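Local coordinates for protein HTLV-2 integrase catalytic core domain (Human T-cell leukemia virus 2, PDB 6QBT) that probably joins viral DNA to host DNA as the magnesium-binding catalytic core of a retroviral integrase, one part of the longer pol polyprotein, at residues Q78-Q81 against E82-S86; V105-T108 against N109-K113; A135-T138 against L139-N143. All coordinates share one frame; numbering follows the deposited sequence.

Interaction 1 of 3, residues Q78-Q81 against E82-S86; sequences QEFQ and EFCTS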
loop_
_atom_site.group_PDB
_atom_site.type_symbol
_atom_site.label_atom_id
_atom_site.label_comp_id
_atom_site.label_asym_id
_atom_site.label_seq_id
_atom_site.Cartn_x
_atom_site.Cartn_y
_atom_site.Cartn_z
ATOM N N GLN A 78 26.343 3.239 13.317
ATOM C CA GLN A 78 26.909 2.137 12.574
ATOM C C GLN A 78 25.826 1.328 11.867
ATOM O O GLN A 78 26.076 0.826 10.776
ATOM C CB GLN A 78 27.745 1.244 13.483
ATOM C CG GLN A 78 28.694 0.338 12.725
ATOM C CD GLN A 78 29.698 -0.343 13.637
ATOM O OE1 GLN A 78 30.112 0.217 14.658
ATOM N NE2 GLN A 78 30.099 -1.561 13.277
ATOM N N GLU A 79 24.637 1.241 12.473
ATOM C CA GLU A 79 23.487 0.536 11.887
ATOM C C GLU A 79 23.030 1.201 10.586
ATOM O O GLU A 79 22.838 0.514 9.588
ATOM C CB GLU A 79 22.285 0.461 12.849
ATOM C CG GLU A 79 22.452 -0.501 14.019
ATOM C CD GLU A 79 23.281 0.051 15.177
ATOM O OE1 GLU A 79 23.921 1.129 15.037
ATOM O OE2 GLU A 79 23.292 -0.606 16.242
ATOM N N PHE A 80 22.855 2.524 10.601
ATOM C CA PHE A 80 22.438 3.251 9.380
ATOM C C PHE A 80 23.540 3.268 8.302
ATOM O O PHE A 80 23.226 3.098 7.127
ATOM C CB PHE A 80 21.941 4.671 9.695
ATOM C CG PHE A 80 21.241 5.356 8.541
ATOM C CD1 PHE A 80 19.900 5.117 8.276
ATOM C CD2 PHE A 80 21.924 6.265 7.729
ATOM C CE1 PHE A 80 19.244 5.766 7.221
ATOM C CE2 PHE A 80 21.284 6.897 6.666
ATOM C CZ PHE A 80 19.935 6.652 6.411
ATOM N N GLN A 81 24.815 3.427 8.676
ATOM C CA GLN A 81 25.873 3.353 7.664
ATOM C C GLN A 81 25.964 1.951 7.057
ATOM O O GLN A 81 26.133 1.808 5.852
ATOM C CB GLN A 81 27.249 3.771 8.203
ATOM C CG GLN A 81 27.353 5.183 8.798
ATOM C CD GLN A 81 26.876 6.317 7.889
ATOM O OE1 GLN A 81 27.048 6.295 6.662
ATOM N NE2 GLN A 81 26.284 7.335 8.507
ATOM N N GLU A 82 25.846 0.916 7.877
ATOM C CA GLU A 82 25.879 -0.457 7.348
ATOM C C GLU A 82 24.727 -0.724 6.373
ATOM O O GLU A 82 24.915 -1.371 5.352
ATOM C CB GLU A 82 25.875 -1.492 8.476
ATOM C CG GLU A 82 27.251 -1.698 9.088
ATOM C CD GLU A 82 27.244 -2.534 10.369
ATOM O OE1 GLU A 82 26.180 -3.071 10.749
ATOM O OE2 GLU A 82 28.309 -2.645 11.009
ATOM N N PHE A 83 23.543 -0.206 6.703
ATOM C CA PHE A 83 22.373 -0.328 5.856
ATOM C C PHE A 83 22.660 0.315 4.503
ATOM O O PHE A 83 22.521 -0.317 3.463
ATOM C CB PHE A 83 21.153 0.295 6.557
ATOM C CG PHE A 83 19.888 0.213 5.762
ATOM C CD1 PHE A 83 19.586 1.185 4.800
ATOM C CD2 PHE A 83 18.982 -0.829 5.971
ATOM C CE1 PHE A 83 18.411 1.100 4.059
ATOM C CE2 PHE A 83 17.804 -0.905 5.236
ATOM C CZ PHE A 83 17.522 0.052 4.276
ATOM N N CYS A 84 23.126 1.548 4.525
ATOM C CA CYS A 84 23.412 2.265 3.267
ATOM C C CYS A 84 24.516 1.609 2.440
ATOM O O CYS A 84 24.393 1.486 1.224
ATOM C CB CYS A 84 23.724 3.742 3.546
ATOM S SG CYS A 84 22.259 4.639 4.110
ATOM N N THR A 85 25.567 1.152 3.108
ATOM C CA THR A 85 26.664 0.490 2.439
ATOM C C THR A 85 26.217 -0.821 1.784
ATOM O O THR A 85 26.540 -1.085 0.616
ATOM C CB THR A 85 27.826 0.179 3.420
ATOM O OG1 THR A 85 28.128 1.326 4.214
ATOM C CG2 THR A 85 29.070 -0.206 2.660
ATOM N N SER A 86 25.506 -1.643 2.549
ATOM C CA SER A 86 25.025 -2.957 2.087
ATOM C C SER A 86 24.116 -2.868 0.877
ATOM O O SER A 86 24.128 -3.738 0.013
ATOM C CB SER A 86 24.210 -3.622 3.194
ATOM O OG SER A 86 24.964 -3.721 4.378
#
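Over one face of the F80 ring sits the sulfur of C84, one helical turn on. SG lies 4.0 Å from the centroid of the F80 ring, with CE2 the nearest ring atom. H91 meets the same ring edge-to-face. A small polarisable sulfur suits this place, since it covers an aromatic face on the buried side of the helix, where F80 and C84 both touch I67 of a sheet strand. The flat groups of Q78 and E82, on the exposed side, stand almost perpendicular, their planes 83° apart. NE2 of Q78 donates to OE2 of E82 at 3.1 Å; OE2 lies close to the plane of the Q78 amide, but the donor stands 33° out of the carboxylate plane, on its syn side. The helix 78-86 is amphipathic and belongs to the RNase H-like integrase core; F83 turns to helix 47-61 and to L142 of a second subunit. Toward its C-terminal end, the hydroxyl of T85 folds back on the backbone. With OG1 anti to its own carbonyl carbon (chi1 -47°), T85 places that oxygen 2.6 Å from O of Q81, above the carbonyl plane, and the same O also accepts the amide N of T85.

Interaction 2 of 3, residues V105-T108 against N109-K113; sequences VERT and NGIIK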
loop_
_atom_site.group_PDB
_atom_site.type_symbol
_atom_site.label_atom_id
_atom_site.label_comp_id
_atom_site.label_asym_id
_atom_site.label_seq_id
_atom_site.Cartn_x
_atom_site.Cartn_y
_atom_site.Cartn_z
ATOM N N VAL A 105 13.590 20.683 3.043
ATOM C CA VAL A 105 13.024 19.871 4.100
ATOM C C VAL A 105 12.177 20.767 4.998
ATOM O O VAL A 105 11.026 20.406 5.271
ATOM C CB VAL A 105 14.072 19.101 4.915
ATOM C CG1 VAL A 105 13.369 18.193 5.923
ATOM C CG2 VAL A 105 14.946 18.268 3.990
ATOM N N GLU A 106 12.728 21.921 5.404
ATOM C CA GLU A 106 12.018 22.896 6.262
ATOM C C GLU A 106 10.687 23.337 5.672
ATOM O O GLU A 106 9.678 23.400 6.355
ATOM C CB GLU A 106 12.855 24.152 6.515
ATOM C CG GLU A 106 13.893 24.026 7.617
ATOM C CD GLU A 106 14.480 25.367 8.028
ATOM O OE1 GLU A 106 14.633 26.269 7.151
ATOM O OE2 GLU A 106 14.794 25.515 9.234
ATOM N N ARG A 107 10.719 23.656 4.395
ATOM C CA ARG A 107 9.564 24.087 3.689
ATOM C C ARG A 107 8.591 22.898 3.613
ATOM O O ARG A 107 7.393 23.086 3.858
ATOM C CB ARG A 107 9.987 24.618 2.327
ATOM C CG ARG A 107 8.855 25.094 1.447
ATOM C CD ARG A 107 9.326 25.773 0.153
ATOM N NE ARG A 107 10.204 24.912 -0.656
ATOM C CZ ARG A 107 11.543 24.966 -0.669
ATOM N NH1 ARG A 107 12.229 25.850 0.080
ATOM N NH2 ARG A 107 12.212 24.115 -1.447
ATOM N N THR A 108 9.089 21.685 3.325
ATOM C CA THR A 108 8.239 20.507 3.322
ATOM C C THR A 108 7.649 20.182 4.728
ATOM O O THR A 108 6.462 19.887 4.847
ATOM C CB THR A 108 8.964 19.264 2.762
ATOM O OG1 THR A 108 9.394 19.530 1.423
ATOM C CG2 THR A 108 8.010 18.060 2.741
ATOM N N ASN A 109 8.466 20.268 5.774
ATOM C CA ASN A 109 7.982 20.178 7.158
ATOM C C ASN A 109 6.801 21.089 7.393
ATOM O O ASN A 109 5.780 20.647 7.921
ATOM C CB ASN A 109 9.060 20.561 8.164
ATOM C CG ASN A 109 10.198 19.546 8.238
ATOM O OD1 ASN A 109 10.087 18.414 7.757
ATOM N ND2 ASN A 109 11.295 19.946 8.867
ATOM N N GLY A 110 6.944 22.347 6.987
ATOM C CA GLY A 110 5.922 23.368 7.213
ATOM C C GLY A 110 4.637 23.048 6.476
ATOM O O GLY A 110 3.550 23.222 7.005
ATOM N N ILE A 111 4.753 22.540 5.258
ATOM C CA ILE A 111 3.561 22.213 4.488
ATOM C C ILE A 111 2.859 20.985 5.125
ATOM O O ILE A 111 1.610 20.968 5.309
ATOM C CB ILE A 111 3.907 21.990 2.996
ATOM C CG1 ILE A 111 4.455 23.294 2.396
ATOM C CG2 ILE A 111 2.681 21.510 2.214
ATOM C CD1 ILE A 111 5.321 23.083 1.181
ATOM N N ILE A 112 3.670 19.990 5.497
ATOM C CA ILE A 112 3.163 18.823 6.219
ATOM C C ILE A 112 2.421 19.251 7.484
ATOM O O ILE A 112 1.258 18.880 7.650
ATOM C CB ILE A 112 4.277 17.816 6.556
ATOM C CG1 ILE A 112 4.786 17.158 5.276
ATOM C CG2 ILE A 112 3.768 16.749 7.525
ATOM C CD1 ILE A 112 3.724 16.333 4.550
ATOM N N LYS A 113 3.067 20.065 8.328
ATOM C CA LYS A 113 2.462 20.474 9.582
ATOM C C LYS A 113 1.174 21.263 9.394
ATOM O O LYS A 113 0.233 21.065 10.154
ATOM C CB LYS A 113 3.455 21.219 10.482
ATOM C CG LYS A 113 4.554 20.300 11.000
ATOM C CD LYS A 113 5.528 21.005 11.932
ATOM C CE LYS A 113 6.689 20.052 12.242
ATOM N NZ LYS A 113 7.781 20.630 13.081
#
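N109 swings CG beside its own backbone N (chi1 -69°), which lays the carboxamide back against V105, one turn earlier. V105 answers with CG1 anti to its N (chi1 -175°), and this methyl stands 3.8 Å from OD1 of N109. The two side chains meet at a slant, in plain van der Waals contact, while the backbone beneath them is hydrogen-bonded, N of N109 to O of V105, with an N-H...O angle of 172°. On another side of helix 104-122, I111 runs alongside R107, its CD1 4.1 Å from CG of R107, so the aliphatic stem of R107 touches I111. T108 and I112 likewise lie side by side, CG2 of T108 being 4.2 Å from CG1 of I112. T108 suits this buried position because its methyl packs on I112 and its hydroxyl bonds to O of L104; its side chain also touches V30. The two isoleucines face helix 128-142, while V105 packs on Q11 and the metal-binding D13. Polar ends of T108 and K113 find partners beyond this turn, K113 at T15 and H16. No side-chain hydrogen bond crosses it, so cohesion here comes from main-chain hydrogen bonds and apolar contact.

Interaction 3 of 3, residues A135-T138 against L139-N143; sequences ALWT and LNQLN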
loop_
_atom_site.group_PDB
_atom_site.type_symbol
_atom_site.label_atom_id
_atom_site.label_comp_id
_atom_site.label_asym_id
_atom_site.label_seq_id
_atom_site.Cartn_x
_atom_site.Cartn_y
_atom_site.Cartn_z
ATOM N N ALA A 135 -2.439 13.916 5.452
ATOM C CA ALA A 135 -1.491 14.983 5.091
ATOM C C ALA A 135 -0.523 14.504 4.024
ATOM O O ALA A 135 -0.346 15.176 2.999
ATOM C CB ALA A 135 -0.733 15.504 6.308
ATOM N N LEU A 136 0.071 13.339 4.273
ATOM C CA LEU A 136 1.039 12.737 3.358
ATOM C C LEU A 136 0.491 12.519 1.922
ATOM O O LEU A 136 1.067 12.983 0.921
ATOM C CB LEU A 136 1.563 11.432 3.973
ATOM C CG LEU A 136 2.375 10.466 3.115
ATOM C CD1 LEU A 136 3.620 11.185 2.650
ATOM C CD2 LEU A 136 2.701 9.173 3.867
ATOM N N TRP A 137 -0.638 11.838 1.833
ATOM C CA TRP A 137 -1.235 11.545 0.538
ATOM C C TRP A 137 -1.784 12.798 -0.150
ATOM O O TRP A 137 -1.652 12.944 -1.379
ATOM C CB TRP A 137 -2.290 10.443 0.665
ATOM C CG TRP A 137 -1.636 9.131 0.866
ATOM C CD1 TRP A 137 -1.345 8.531 2.049
ATOM C CD2 TRP A 137 -1.153 8.271 -0.151
ATOM N NE1 TRP A 137 -0.719 7.320 1.831
ATOM C CE2 TRP A 137 -0.570 7.145 0.486
ATOM C CE3 TRP A 137 -1.147 8.340 -1.540
ATOM C CZ2 TRP A 137 0.008 6.092 -0.225
ATOM C CZ3 TRP A 137 -0.579 7.315 -2.250
ATOM C CH2 TRP A 137 -0.012 6.188 -1.587
ATOM N N THR A 138 -2.360 13.702 0.628
ATOM C CA THR A 138 -2.827 14.971 0.099
ATOM C C THR A 138 -1.661 15.756 -0.528
ATOM O O THR A 138 -1.780 16.264 -1.651
ATOM C CB THR A 138 -3.538 15.830 1.180
ATOM O OG1 THR A 138 -4.724 15.158 1.644
ATOM C CG2 THR A 138 -3.949 17.214 0.614
ATOM N N LEU A 139 -0.540 15.866 0.174
ATOM C CA LEU A 139 0.567 16.636 -0.371
ATOM C C LEU A 139 1.128 16.009 -1.670
ATOM O O LEU A 139 1.376 16.732 -2.644
ATOM C CB LEU A 139 1.673 16.796 0.670
ATOM C CG LEU A 139 2.918 17.609 0.259
ATOM C CD1 LEU A 139 2.564 19.022 -0.182
ATOM C CD2 LEU A 139 3.882 17.650 1.424
ATOM N N ASN A 140 1.322 14.691 -1.682
ATOM C CA ASN A 140 1.925 14.013 -2.845
ATOM C C ASN A 140 0.983 13.971 -4.035
ATOM O O ASN A 140 1.407 14.267 -5.157
ATOM C CB ASN A 140 2.418 12.596 -2.524
ATOM C CG ASN A 140 3.732 12.583 -1.752
ATOM O OD1 ASN A 140 4.633 13.412 -1.991
ATOM N ND2 ASN A 140 3.879 11.616 -0.843
ATOM N N GLN A 141 -0.293 13.661 -3.797
ATOM C CA GLN A 141 -1.212 13.347 -4.899
ATOM C C GLN A 141 -2.213 14.387 -5.291
ATOM O O GLN A 141 -2.691 14.357 -6.444
ATOM C CB GLN A 141 -2.008 12.090 -4.585
ATOM C CG GLN A 141 -1.253 10.822 -4.852
ATOM C CD GLN A 141 -2.221 9.669 -4.883
ATOM O OE1 GLN A 141 -2.893 9.399 -3.871
ATOM N NE2 GLN A 141 -2.374 9.038 -6.072
ATOM N N LEU A 142 -2.579 15.254 -4.349
ATOM C CA LEU A 142 -3.616 16.239 -4.591
ATOM C C LEU A 142 -3.051 17.611 -4.959
ATOM O O LEU A 142 -3.504 18.273 -5.909
ATOM C CB LEU A 142 -4.557 16.351 -3.380
ATOM C CG LEU A 142 -5.648 15.283 -3.253
ATOM C CD1 LEU A 142 -6.668 15.357 -4.355
ATOM C CD2 LEU A 142 -5.031 13.893 -3.201
ATOM N N ASN A 143 -2.073 18.037 -4.186
ATOM C CA ASN A 143 -1.470 19.349 -4.350
ATOM C C ASN A 143 -0.832 19.548 -5.746
ATOM O O ASN A 143 0.057 18.774 -6.164
ATOM C CB ASN A 143 -0.427 19.513 -3.262
ATOM C CG ASN A 143 -0.142 20.926 -2.973
ATOM O OD1 ASN A 143 -0.673 21.478 -2.009
ATOM N ND2 ASN A 143 0.669 21.558 -3.826
#
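Q141 lies alongside W137, both side chains pointing the same way, and its OE1 comes 3.1 Å from CE3 of W137. The oxygen approaches the indole edge near the ring plane, where the slightly positive C-H groups suit a carbonyl; the amide plane is turned 70° from the ring. This part is tightly packed: NE2 of Q141 bonds to O of I58 of the third subunit, and S59 of that subunit packs on both side chains. L136 is also close to its partner, CD1 standing 3.5 Å from ND2 of N140, an amide nitrogen that bonds to O of V37. The more open side is confined to N143, partly exposed, where the regular helix gives way to a wider pi-type turn. There O of T138 accepts two amides, N of L142 at 3.0 Å and N of N143 at 3.1 Å, the latter nearly in line with the carbonyl. CG2 of T138 is in ordinary van der Waals contact with CB of L142, and Y87 of the third subunit covers both residues. Helix 128-142 is thus flanked by helix 104-122, which meets A135 and L139, by strand 37-42 beside L136 and L139, and by helix 152-156, whose W153 meets the W137 ring.

Interactions 2 and 3 are neighbours, their centres about 12 Å apart: the successive helices 104-122 and 128-142 pack where CD1 of I112 comes 3.4 Å from CD2 of L139. Interaction 1 lies apart on the opposite side of the chain's centre, its nearest atoms about 13 Å from interaction 2 and about 17 Å from interaction 3. The magnesium ion, held by D13 and D70, relates to the first two: the side chain of V105 is about 8 Å from it and that of F80 about 12 Å. Interaction 3 instead faces a third subunit, while interaction 1 touches a second through F83, so helices 78-86 and 128-142 both contribute to the trimeric assembly.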